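Local coordinates for protein glutathione s-transferase III (Zea mays, PDB 1AW9) that probably conjugates reduced glutathione to hydrophobic electrophiles, including certain herbicides, as a phi-class glutathione S-transferase that forms homodimers, at residues P108-L113 / H135-L139; E102-Y107 / N167-L172; N22-L26 / Y78-D84; G7-S11 / A209-P213; L95-L99 / T162-H168. All coordinates share one frame; numbering follows the deposited sequence.

Contact 1 of 5, residues P108-L113 / H135-L139; sequences PNASPL and HAEQL. With CD (cadmium ion), chain D.
H135 lies against N109 and P112 where two long helices of the all-helical C-terminal domain pack roughly antiparallel. The segments 108-113 and 135-139 run at 147° to each other. Helix 92-122 is kinked here, and the two prolines, P108 and P112, have no N-H to give to the turn before. The H135 side chain can be followed outward. Its CB touches L113 CD2. CG lies beside the backbone N, anti to the carbonyl carbon (chi1 -67°), which turns the ring to helix 92-122. ND1 then gives a nearly straight hydrogen bond to N109 OD1, 2.8 Å long. OD1 lies close to the ring plane, at the ring edge. CD2 is 3.5 Å from P112 CB. P112 CG sits over the centre of one ring face, 3.8 Å from the ring centroid, a CH-pi contact. At the tip, NE2 also lies under P112 CG, and CE1 comes 3.6 Å from P108 O. N109 is held at both ends of its amide, because ND2 bonds to H105 O. With an alanine at H135, N109 OD1 is likely to lose its ND1 donor and a gap to open under the P112 ring. On the other flank L113 CD1 meets L139 CD2 at 3.8 Å. E137 points away from this interface. It extends to a cadmium ion that D133 of the second subunit also binds. Both carboxylate oxygens take part, OE1 at 2.7 Å and OE2 at 2.5 Å from the cadmium.

Contact 2 of 5, residues E102-Y107 / N167-L172; sequences ESHHFY and NHASYL
F106 and H168 meet edge to face in the helical core of the C-terminal domain, where helix 92-122 packs on the start of helix 169-176. H168 CD2 lies over the F106 ring, toward its rim, 3.6 Å from F106 CD2. The planes are 58° apart. One face of the H168 ring is covered by E102, whose CG stands over the ring centre, 3.4 Å from the centroid. E102 bends at chi2 (-87°), so its carboxylate turns away from the imidazole toward N167. Y171 CB touches the F106 edge, and L172 CD2 packs by F106 CZ. Y107 and Y171 form an offset edge-to-face pair, the edge of Y107 toward the face of Y171, with planes at 83°.

The outer shell sets these groups. H168 NE2 bonds to Y146 OH. E102 OE1 pairs with R68, and N167 OD1 takes a bond from N71. Y107 OH is bonded to N13, a probable glutathione-binding residue, so this packing reaches the edge of that site. One water links the segments: it donates to E102 OE1 at 2.6 Å and accepts from N167 ND2 at 2.9 Å.

Contact 3 of 5, residues N22-L26 / Y78-D84; sequences NEKGL and YASEGTD
K24 sends its ammonium into the loop 78-84, where carbonyl oxygens close around it. This is the tight part of the contact. K24 NZ bonds to T83 O at 2.8 Å, to Y78 O at 2.9 Å and to E81 O at 3.0 Å. It meets E81 O nearly end-on to the carbonyl. A water is a further acceptor, so the four share three N-H groups; it can pass a bond on to D84 OD1. The lysine chain bends at chi2 (-83°) to reach these carbonyls. The charge probably helps to hold the loop in its curled shape. Beside it, T83 N bonds to E23 O at 3.3 Å, and the T83 hydroxyl donates to E23 OE1. That carboxylate also forms a salt bridge with R200. Helix 12-23 ends nearby in a Schellman motif, with G25 at positive phi. A close apolar patch completes the tight part: L26 CD1 lies over one face of the Y78 ring, 3.6 Å from its centroid, offset toward the rim.

The solvent side holds E81 and G82, both exposed. E81 OE1 comes only within 3.8 Å of L26 CD2. G82 still lies so near E23 O and the K24 backbone that a CB would clash.

The contact thus ties the end of helix 12-23 to the loop that leads from helix 67-77 to helix 92-122. L26 and Y78 both rest on L3 of strand 3-6, and E23 touches A202 of helix 201-209.

Contact 4 of 5, residues G7-S11 / A209-P213; sequences GMPLS and AIPLP
L10 turns its CG beside its own backbone N (chi1 -76°), and chi2 of 172° puts CD1 anti to CA and leaves the second branch, CD2, turned to I210. There the I210 branch CG2 stands opposite its backbone N, on the side facing L10. The two methyls, L10 CD2 and I210 CG2, are only 3.2 Å apart, tighter than usual carbon contact. L10 CD2 also meets L212 CD1 at 3.5 Å. P211 slides past L10 in the reverse direction, with its CG 3.5 Å from L10 CG. P9 crosses P211 at about a right angle, and P9 CB touches P211 CD at 3.6 Å. Cutting L10 back to alanine is likely to leave I210 CG2 and L212 CD1 without their shared methyl partner and thin the cover of the P211 ring.

Both segments are built of turns. M8 to S11 form a type I beta turn in the thioredoxin-like N-terminal domain, between strand 3-6 and helix 12-23. P211 is the centre of an inverse gamma turn in the C-terminal tail after helix 201-209. The tail packs against the loop that holds S11, a likely glutathione-binding residue. S11 OG caps helix 12-23 by accepting from V14 N.

Contact 5 of 5, residues L95-L99 / T162-H168; sequences LEVWL and TLADANH
L99 and A164 bring the backbones of helix 92-122 and the short helix 163-166 close, with their CA atoms 5.0 Å apart. The small A164 allows this approach. Its CB touches L95 CD1 at 3.7 Å and W98 CB at 4.2 Å. L99 CD2 lies over the A164 backbone, 3.7 Å from A164 CA, and also meets L163 CG. L95 CG stands opposite the backbone N (chi1 -177°), which brings CD1 to within 3.1 Å of T162 OG1. T162 begins the short helix as its N-cap. T162 N donates an almost straight bond to D165 OD1, and T162 OG1 accepts only a weak one from A164 N. Together they form a capping box, a feature well known at this helix start in the glutathione transferase fold. H168 ND1 bonds to A164 O at 2.8 Å, with that oxygen in the imidazole plane. The water held by N167 ND2 also donates to L99 O at 2.7 Å. D165 OD2 is taken by W193 of helix 188-199 and by L156 N. L163 touches N71 of helix 67-77, and L99 touches R72 of the same helix, so the short helix adjoins both helix 67-77 and helix 92-122.

Contacts 1, 2 and 5 follow one another along helix 92-122. Contact 5 uses its early turns, contact 2 the middle and contact 1 a later part. Contacts 2 and 5 have centres 9 Å apart and share N167 and H168 and one water. The centres of contacts 1 and 2 are 10 Å apart, and they touch at L139 and F106. All three join helix 92-122 to later helices of the C-terminal domain. Contact 3 closes earlier in the chain, its centre about 30 Å from that of contact 1, and links helix 12-23 to the loop leading into helix 92-122. Contact 4 encloses all the others in sequence, bringing the C-terminal tail back to the N-terminal domain.

Contact 1 of 5, residues P108-L113 / H135-L139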
# COMPACT_ATOMS: atom_id res chain seq x y z
N PRO A 108 15.55 3.88 8.51
CA PRO A 108 14.29 3.55 7.85
C PRO A 108 14.36 2.54 6.72
O PRO A 108 13.36 2.01 6.30
CB PRO A 108 13.78 4.90 7.37
CG PRO A 108 14.50 5.89 8.27
CD PRO A 108 15.88 5.30 8.28
N ASN A 109 15.55 2.32 6.19
CA ASN A 109 15.71 1.35 5.12
C ASN A 109 16.29 0.05 5.63
O ASN A 109 15.92 -1.03 5.14
CB ASN A 109 16.54 1.95 3.99
CG ASN A 109 15.78 3.03 3.27
OD1 ASN A 109 14.74 2.76 2.70
ND2 ASN A 109 16.27 4.26 3.33
N ALA A 110 17.15 0.14 6.65
CA ALA A 110 17.77 -1.04 7.24
C ALA A 110 16.79 -1.85 8.05
O ALA A 110 16.80 -3.07 7.96
CB ALA A 110 18.96 -0.66 8.10
N SER A 111 15.95 -1.20 8.85
CA SER A 111 15.01 -1.99 9.66
C SER A 111 14.00 -2.83 8.90
O SER A 111 13.73 -3.96 9.31
CB SER A 111 14.30 -1.15 10.72
OG SER A 111 13.72 -0.01 10.13
N PRO A 112 13.32 -2.27 7.85
CA PRO A 112 12.35 -3.12 7.14
C PRO A 112 13.01 -4.38 6.61
O PRO A 112 12.39 -5.43 6.59
CB PRO A 112 11.93 -2.23 5.98
CG PRO A 112 11.98 -0.88 6.55
CD PRO A 112 13.23 -0.87 7.39
N LEU A 113 14.26 -4.27 6.18
CA LEU A 113 14.99 -5.40 5.64
C LEU A 113 15.25 -6.46 6.71
O LEU A 113 15.12 -7.66 6.46
CB LEU A 113 16.31 -4.93 5.01
CG LEU A 113 16.20 -4.12 3.71
CD1 LEU A 113 17.57 -3.74 3.23
CD2 LEU A 113 15.49 -4.90 2.64
N HIS A 135 13.18 -1.26 -0.14
CA HIS A 135 14.22 -0.88 0.79
C HIS A 135 15.63 -1.27 0.48
O HIS A 135 16.51 -0.53 0.83
CB HIS A 135 13.84 -1.30 2.15
CG HIS A 135 12.69 -0.53 2.63
ND1 HIS A 135 12.79 0.82 2.92
CD2 HIS A 135 11.39 -0.86 2.78
CE1 HIS A 135 11.60 1.28 3.24
NE2 HIS A 135 10.74 0.28 3.16
N ALA A 136 15.85 -2.40 -0.20
CA ALA A 136 17.19 -2.79 -0.56
C ALA A 136 17.74 -1.75 -1.54
O ALA A 136 18.91 -1.38 -1.50
CB ALA A 136 17.17 -4.15 -1.24
N GLU A 137 16.90 -1.31 -2.45
CA GLU A 137 17.31 -0.34 -3.43
C GLU A 137 17.55 1.03 -2.84
O GLU A 137 18.51 1.71 -3.21
CB GLU A 137 16.27 -0.24 -4.48
CG GLU A 137 16.72 0.67 -5.53
CD GLU A 137 15.68 0.90 -6.53
OE1 GLU A 137 14.69 0.13 -6.58
OE2 GLU A 137 15.85 1.88 -7.29
N GLN A 138 16.66 1.45 -1.94
CA GLN A 138 16.81 2.72 -1.27
C GLN A 138 18.07 2.72 -0.39
O GLN A 138 18.80 3.70 -0.37
CB GLN A 138 15.54 3.04 -0.46
CG GLN A 138 14.40 3.46 -1.37
CD GLN A 138 13.11 3.79 -0.66
OE1 GLN A 138 12.99 3.69 0.55
NE2 GLN A 138 12.15 4.22 -1.43
N LEU A 139 18.32 1.62 0.32
CA LEU A 139 19.51 1.48 1.17
C LEU A 139 20.73 1.47 0.27
O LEU A 139 21.71 2.10 0.60
CB LEU A 139 19.48 0.20 2.00
CG LEU A 139 20.55 0.08 3.12
CD1 LEU A 139 20.54 1.32 4.06
CD2 LEU A 139 20.36 -1.18 3.90
CD CD D . 14.25 1.14 -9.01
O HOH W 1 13.80 2.92 -8.59

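Contact 2 of 5, residues E102-Y107 / N167-L172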
# COMPACT_ATOMS: atom_id res chain seq x y z
N GLU A 102 21.83 8.75 9.65
CA GLU A 102 21.57 7.41 10.16
C GLU A 102 20.10 7.24 10.54
O GLU A 102 19.48 6.22 10.25
CB GLU A 102 22.46 7.10 11.37
CG GLU A 102 22.31 5.70 11.99
CD GLU A 102 21.19 5.58 13.04
OE1 GLU A 102 21.08 6.46 13.91
OE2 GLU A 102 20.40 4.61 13.02
N SER A 103 19.55 8.28 11.16
CA SER A 103 18.20 8.32 11.66
C SER A 103 17.18 8.37 10.54
O SER A 103 16.17 7.68 10.60
CB SER A 103 18.06 9.57 12.51
OG SER A 103 17.03 9.46 13.46
N HIS A 104 17.47 9.19 9.53
CA HIS A 104 16.55 9.36 8.42
C HIS A 104 16.80 8.63 7.13
O HIS A 104 15.90 8.59 6.29
CB HIS A 104 16.40 10.83 8.12
CG HIS A 104 15.88 11.58 9.29
ND1 HIS A 104 14.78 11.15 10.01
CD2 HIS A 104 16.38 12.64 9.97
CE1 HIS A 104 14.63 11.90 11.08
NE2 HIS A 104 15.58 12.82 11.08
N HIS A 105 17.99 8.10 6.93
CA HIS A 105 18.27 7.40 5.69
C HIS A 105 18.68 5.98 5.82
O HIS A 105 18.31 5.15 5.00
CB HIS A 105 19.32 8.13 4.90
CG HIS A 105 18.84 9.42 4.40
ND1 HIS A 105 19.04 10.59 5.10
CD2 HIS A 105 18.07 9.72 3.34
CE1 HIS A 105 18.40 11.56 4.48
NE2 HIS A 105 17.80 11.06 3.41
N PHE A 106 19.47 5.70 6.82
CA PHE A 106 19.95 4.35 7.03
C PHE A 106 18.91 3.55 7.79
O PHE A 106 18.38 2.54 7.28
CB PHE A 106 21.31 4.39 7.76
CG PHE A 106 21.88 3.03 8.07
CD1 PHE A 106 22.61 2.34 7.11
CD2 PHE A 106 21.62 2.42 9.29
CE1 PHE A 106 23.07 1.03 7.36
CE2 PHE A 106 22.08 1.11 9.55
CZ PHE A 106 22.80 0.42 8.58
N TYR A 107 18.55 4.03 8.96
CA TYR A 107 17.59 3.28 9.77
C TYR A 107 16.28 2.90 9.07
O TYR A 107 15.96 1.70 8.96
CB TYR A 107 17.30 4.00 11.10
CG TYR A 107 16.33 3.23 11.98
CD1 TYR A 107 16.71 2.03 12.55
CD2 TYR A 107 15.03 3.67 12.14
CE1 TYR A 107 15.80 1.26 13.28
CE2 TYR A 107 14.09 2.90 12.88
CZ TYR A 107 14.49 1.68 13.45
OH TYR A 107 13.62 0.84 14.16
N ASN A 167 25.99 4.24 16.43
CA ASN A 167 24.54 4.16 16.23
C ASN A 167 24.17 3.24 15.06
O ASN A 167 23.04 2.76 14.98
CB ASN A 167 23.94 5.56 16.05
CG ASN A 167 23.59 6.22 17.39
OD1 ASN A 167 23.66 5.59 18.45
ND2 ASN A 167 23.17 7.46 17.34
N HIS A 168 25.15 2.95 14.21
CA HIS A 168 24.94 2.09 13.06
C HIS A 168 25.22 0.66 13.35
O HIS A 168 24.67 -0.20 12.69
CB HIS A 168 25.89 2.45 11.94
CG HIS A 168 25.52 3.69 11.20
ND1 HIS A 168 25.87 4.94 11.63
CD2 HIS A 168 24.89 3.86 10.02
CE1 HIS A 168 25.47 5.83 10.75
NE2 HIS A 168 24.87 5.20 9.75
N ALA A 169 26.08 0.39 14.32
CA ALA A 169 26.50 -0.98 14.57
C ALA A 169 25.52 -2.15 14.68
O ALA A 169 25.77 -3.20 14.06
CB ALA A 169 27.48 -1.01 15.70
N SER A 170 24.44 -2.01 15.45
CA SER A 170 23.49 -3.10 15.61
C SER A 170 22.79 -3.45 14.33
O SER A 170 22.64 -4.62 14.01
CB SER A 170 22.48 -2.86 16.73
OG SER A 170 21.64 -1.79 16.46
N TYR A 171 22.40 -2.44 13.56
CA TYR A 171 21.75 -2.72 12.30
C TYR A 171 22.68 -3.24 11.22
O TYR A 171 22.26 -4.06 10.41
CB TYR A 171 20.87 -1.56 11.85
CG TYR A 171 19.46 -1.71 12.41
CD1 TYR A 171 18.51 -2.49 11.75
CD2 TYR A 171 19.08 -1.09 13.61
CE1 TYR A 171 17.22 -2.65 12.26
CE2 TYR A 171 17.78 -1.24 14.13
CZ TYR A 171 16.87 -2.02 13.44
OH TYR A 171 15.58 -2.16 13.91
N LEU A 172 23.96 -2.84 11.24
CA LEU A 172 24.92 -3.37 10.27
C LEU A 172 25.10 -4.86 10.59
O LEU A 172 25.17 -5.72 9.70
CB LEU A 172 26.26 -2.64 10.36
CG LEU A 172 26.40 -1.30 9.64
CD1 LEU A 172 27.76 -0.78 9.94
CD2 LEU A 172 26.20 -1.42 8.13
O HOH W 2 22.06 8.69 14.93

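Contact 3 of 5, residues N22-L26 / Y78-D84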
# COMPACT_ATOMS: atom_id res chain seq x y z
N ASN A 22 28.50 -0.24 26.49
CA ASN A 22 29.77 -0.94 26.59
C ASN A 22 30.94 -0.06 26.20
O ASN A 22 32.00 -0.14 26.79
CB ASN A 22 29.77 -2.18 25.74
CG ASN A 22 28.85 -3.19 26.27
OD1 ASN A 22 28.80 -3.39 27.47
ND2 ASN A 22 28.05 -3.80 25.40
N GLU A 23 30.77 0.80 25.20
CA GLU A 23 31.87 1.65 24.80
C GLU A 23 32.28 2.49 26.00
O GLU A 23 33.46 2.64 26.27
CB GLU A 23 31.47 2.55 23.64
CG GLU A 23 31.42 1.86 22.30
CD GLU A 23 32.80 1.60 21.69
OE1 GLU A 23 33.79 2.24 22.11
OE2 GLU A 23 32.91 0.77 20.78
N LYS A 24 31.30 3.07 26.68
CA LYS A 24 31.49 3.91 27.86
C LYS A 24 31.87 3.05 29.08
O LYS A 24 32.15 3.56 30.16
CB LYS A 24 30.20 4.68 28.15
CG LYS A 24 29.94 5.83 27.20
CD LYS A 24 30.70 7.03 27.68
CE LYS A 24 31.06 7.94 26.57
NZ LYS A 24 32.13 8.87 27.01
N GLY A 25 31.85 1.73 28.89
CA GLY A 25 32.16 0.81 29.97
C GLY A 25 31.26 0.96 31.19
O GLY A 25 31.68 0.63 32.31
N LEU A 26 30.01 1.39 31.00
CA LEU A 26 29.10 1.57 32.11
C LEU A 26 28.49 0.25 32.50
O LEU A 26 28.49 -0.68 31.72
CB LEU A 26 28.01 2.57 31.75
CG LEU A 26 28.51 3.99 31.43
CD1 LEU A 26 27.36 4.88 30.99
CD2 LEU A 26 29.16 4.62 32.66
N TYR A 78 28.15 10.76 30.60
CA TYR A 78 29.30 10.02 31.05
C TYR A 78 30.41 10.23 30.04
O TYR A 78 31.10 9.28 29.67
CB TYR A 78 28.96 8.56 31.15
CG TYR A 78 27.85 8.26 32.09
CD1 TYR A 78 28.11 8.02 33.42
CD2 TYR A 78 26.54 8.14 31.64
CE1 TYR A 78 27.12 7.65 34.27
CE2 TYR A 78 25.52 7.76 32.49
CZ TYR A 78 25.83 7.52 33.81
OH TYR A 78 24.87 7.13 34.70
N ALA A 79 30.60 11.48 29.63
CA ALA A 79 31.61 11.88 28.65
C ALA A 79 33.04 11.36 28.86
O ALA A 79 33.79 11.20 27.88
CB ALA A 79 31.62 13.38 28.57
N SER A 80 33.42 11.11 30.11
CA SER A 80 34.76 10.65 30.44
C SER A 80 34.95 9.15 30.51
O SER A 80 35.98 8.64 30.07
CB SER A 80 35.18 11.27 31.75
OG SER A 80 34.84 12.65 31.72
N GLU A 81 34.00 8.44 31.11
CA GLU A 81 34.13 6.99 31.17
C GLU A 81 34.32 6.50 29.73
O GLU A 81 33.82 7.12 28.79
CB GLU A 81 32.89 6.33 31.77
CG GLU A 81 32.97 6.05 33.26
CD GLU A 81 32.34 7.14 34.12
OE1 GLU A 81 31.25 7.63 33.78
OE2 GLU A 81 32.93 7.50 35.15
N GLY A 82 35.08 5.41 29.60
CA GLY A 82 35.38 4.79 28.32
C GLY A 82 35.67 5.75 27.17
O GLY A 82 36.13 6.87 27.38
N THR A 83 35.32 5.30 25.97
CA THR A 83 35.54 6.05 24.75
C THR A 83 34.84 7.37 24.71
O THR A 83 33.71 7.52 25.16
CB THR A 83 35.02 5.25 23.54
OG1 THR A 83 35.59 3.93 23.55
CG2 THR A 83 35.34 5.96 22.22
N ASP A 84 35.48 8.33 24.09
CA ASP A 84 34.88 9.62 23.97
C ASP A 84 34.05 9.51 22.69
O ASP A 84 34.61 9.60 21.59
CB ASP A 84 35.95 10.70 23.84
CG ASP A 84 35.38 12.11 23.94
OD1 ASP A 84 34.15 12.25 24.17
OD2 ASP A 84 36.19 13.07 23.81
O HOH W 3 31.57 10.81 25.24

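Contact 4 of 5, residues G7-S11 / A209-P213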
# COMPACT_ATOMS: atom_id res chain seq x y z
N GLY A 7 14.02 -4.08 27.79
CA GLY A 7 13.79 -4.55 26.45
C GLY A 7 14.29 -5.95 26.23
O GLY A 7 14.93 -6.55 27.08
N MET A 8 13.98 -6.47 25.06
CA MET A 8 14.39 -7.81 24.66
C MET A 8 15.83 -7.74 24.19
O MET A 8 16.16 -6.88 23.37
CB MET A 8 13.57 -8.24 23.46
CG MET A 8 12.51 -9.29 23.68
SD MET A 8 11.95 -9.74 22.02
CE MET A 8 12.85 -11.42 21.68
N PRO A 9 16.70 -8.64 24.68
CA PRO A 9 18.10 -8.60 24.24
C PRO A 9 18.34 -8.84 22.73
O PRO A 9 19.41 -8.55 22.21
CB PRO A 9 18.78 -9.66 25.12
CG PRO A 9 17.65 -10.51 25.64
CD PRO A 9 16.54 -9.51 25.85
N LEU A 10 17.32 -9.33 22.01
CA LEU A 10 17.46 -9.59 20.58
C LEU A 10 17.10 -8.41 19.69
O LEU A 10 17.48 -8.38 18.53
CB LEU A 10 16.64 -10.80 20.16
CG LEU A 10 17.32 -12.09 20.59
CD1 LEU A 10 16.40 -13.28 20.36
CD2 LEU A 10 18.64 -12.26 19.85
N SER A 11 16.34 -7.48 20.23
CA SER A 11 15.93 -6.32 19.48
C SER A 11 17.11 -5.40 19.15
O SER A 11 17.76 -4.84 20.05
CB SER A 11 14.87 -5.58 20.29
OG SER A 11 15.04 -4.19 20.16
N ALA A 209 26.76 -10.70 24.08
CA ALA A 209 25.54 -10.71 24.89
C ALA A 209 24.21 -11.05 24.16
O ALA A 209 23.23 -11.37 24.81
CB ALA A 209 25.41 -9.38 25.65
N ILE A 210 24.17 -10.97 22.83
CA ILE A 210 22.94 -11.27 22.10
C ILE A 210 22.67 -12.77 22.19
O ILE A 210 23.49 -13.58 21.74
CB ILE A 210 23.02 -10.87 20.62
CG1 ILE A 210 23.42 -9.40 20.46
CG2 ILE A 210 21.67 -11.09 19.95
CD1 ILE A 210 23.84 -9.04 19.04
N PRO A 211 21.49 -13.15 22.74
CA PRO A 211 21.04 -14.54 22.93
C PRO A 211 20.65 -15.18 21.60
O PRO A 211 19.52 -15.68 21.46
CB PRO A 211 19.81 -14.36 23.82
CG PRO A 211 19.23 -13.12 23.30
CD PRO A 211 20.43 -12.21 23.13
N LEU A 212 21.59 -15.16 20.65
CA LEU A 212 21.36 -15.71 19.31
C LEU A 212 21.25 -17.24 19.32
O LEU A 212 22.10 -17.93 19.87
CB LEU A 212 22.44 -15.25 18.31
CG LEU A 212 22.17 -14.08 17.34
CD1 LEU A 212 20.73 -13.61 17.38
CD2 LEU A 212 23.12 -12.93 17.62
N PRO A 213 20.18 -17.76 18.71
CA PRO A 213 20.00 -19.21 18.70
C PRO A 213 21.09 -19.97 17.96
O PRO A 213 21.91 -19.39 17.22
CB PRO A 213 18.63 -19.37 18.03
CG PRO A 213 18.58 -18.20 17.06
CD PRO A 213 19.15 -17.08 17.90

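Contact 5 of 5, residues L95-L99 / T162-H168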
# COMPACT_ATOMS: atom_id res chain seq x y z
N LEU A 95 29.67 15.43 12.49
CA LEU A 95 29.08 14.60 13.50
C LEU A 95 27.55 14.75 13.57
O LEU A 95 26.85 13.75 13.67
CB LEU A 95 29.70 14.90 14.85
CG LEU A 95 29.12 13.97 15.92
CD1 LEU A 95 29.45 12.51 15.63
CD2 LEU A 95 29.67 14.37 17.25
N GLU A 96 27.03 15.98 13.53
CA GLU A 96 25.59 16.23 13.61
C GLU A 96 24.86 15.77 12.33
O GLU A 96 23.76 15.21 12.40
CB GLU A 96 25.29 17.70 13.88
CG GLU A 96 25.92 18.26 15.15
CD GLU A 96 25.36 17.68 16.44
OE1 GLU A 96 24.39 16.88 16.42
OE2 GLU A 96 25.93 18.03 17.49
N VAL A 97 25.48 16.00 11.17
CA VAL A 97 24.91 15.59 9.90
C VAL A 97 24.79 14.07 9.82
O VAL A 97 23.72 13.58 9.54
CB VAL A 97 25.74 16.14 8.75
CG1 VAL A 97 25.31 15.52 7.46
CG2 VAL A 97 25.55 17.65 8.68
N TRP A 98 25.83 13.31 10.16
CA TRP A 98 25.76 11.86 10.07
C TRP A 98 24.92 11.16 11.11
O TRP A 98 24.62 9.96 10.93
CB TRP A 98 27.16 11.22 9.96
CG TRP A 98 27.72 11.55 8.65
CD1 TRP A 98 28.41 12.68 8.33
CD2 TRP A 98 27.43 10.90 7.41
NE1 TRP A 98 28.52 12.80 6.97
CE2 TRP A 98 27.94 11.71 6.38
CE3 TRP A 98 26.77 9.72 7.07
CZ2 TRP A 98 27.82 11.38 5.01
CZ3 TRP A 98 26.65 9.39 5.71
CH2 TRP A 98 27.17 10.22 4.70
N LEU A 99 24.57 11.87 12.19
CA LEU A 99 23.69 11.33 13.26
C LEU A 99 22.29 11.33 12.71
O LEU A 99 21.51 10.44 12.99
CB LEU A 99 23.73 12.17 14.53
CG LEU A 99 24.91 11.90 15.46
CD1 LEU A 99 25.09 13.05 16.48
CD2 LEU A 99 24.78 10.52 16.12
N THR A 162 33.07 7.90 16.47
CA THR A 162 32.21 8.70 17.31
C THR A 162 30.86 8.03 17.45
O THR A 162 30.67 6.88 17.02
CB THR A 162 32.02 10.15 16.74
OG1 THR A 162 31.37 10.08 15.46
CG2 THR A 162 33.36 10.87 16.59
N LEU A 163 29.94 8.74 18.10
CA LEU A 163 28.58 8.29 18.33
C LEU A 163 27.92 7.98 16.97
O LEU A 163 27.18 7.00 16.83
CB LEU A 163 27.81 9.38 19.07
CG LEU A 163 26.37 9.07 19.52
CD1 LEU A 163 26.37 7.91 20.54
CD2 LEU A 163 25.75 10.33 20.11
N ALA A 164 28.20 8.81 15.98
CA ALA A 164 27.65 8.63 14.64
C ALA A 164 27.88 7.20 14.13
O ALA A 164 26.94 6.58 13.62
CB ALA A 164 28.22 9.66 13.66
N ASP A 165 29.07 6.64 14.33
CA ASP A 165 29.36 5.28 13.85
C ASP A 165 28.71 4.20 14.71
O ASP A 165 28.19 3.22 14.18
CB ASP A 165 30.88 4.99 13.76
CG ASP A 165 31.65 6.13 13.11
OD1 ASP A 165 32.01 7.05 13.84
OD2 ASP A 165 31.85 6.17 11.88
N ALA A 166 28.74 4.41 16.02
CA ALA A 166 28.23 3.45 16.97
C ALA A 166 26.73 3.19 16.81
O ALA A 166 26.26 2.05 17.00
CB ALA A 166 28.57 3.92 18.42
N ASN A 167 25.99 4.24 16.43
CA ASN A 167 24.54 4.16 16.23
C ASN A 167 24.17 3.24 15.06
O ASN A 167 23.04 2.76 14.98
CB ASN A 167 23.94 5.56 16.05
CG ASN A 167 23.59 6.22 17.39
OD1 ASN A 167 23.66 5.59 18.45
ND2 ASN A 167 23.17 7.46 17.34
N HIS A 168 25.15 2.95 14.21
CA HIS A 168 24.94 2.09 13.06
C HIS A 168 25.22 0.66 13.35
O HIS A 168 24.67 -0.20 12.69
CB HIS A 168 25.89 2.45 11.94
CG HIS A 168 25.52 3.69 11.20
ND1 HIS A 168 25.87 4.94 11.63
CD2 HIS A 168 24.89 3.86 10.02
CE1 HIS A 168 25.47 5.83 10.75
NE2 HIS A 168 24.87 5.20 9.75
O HOH W 2 22.06 8.69 14.93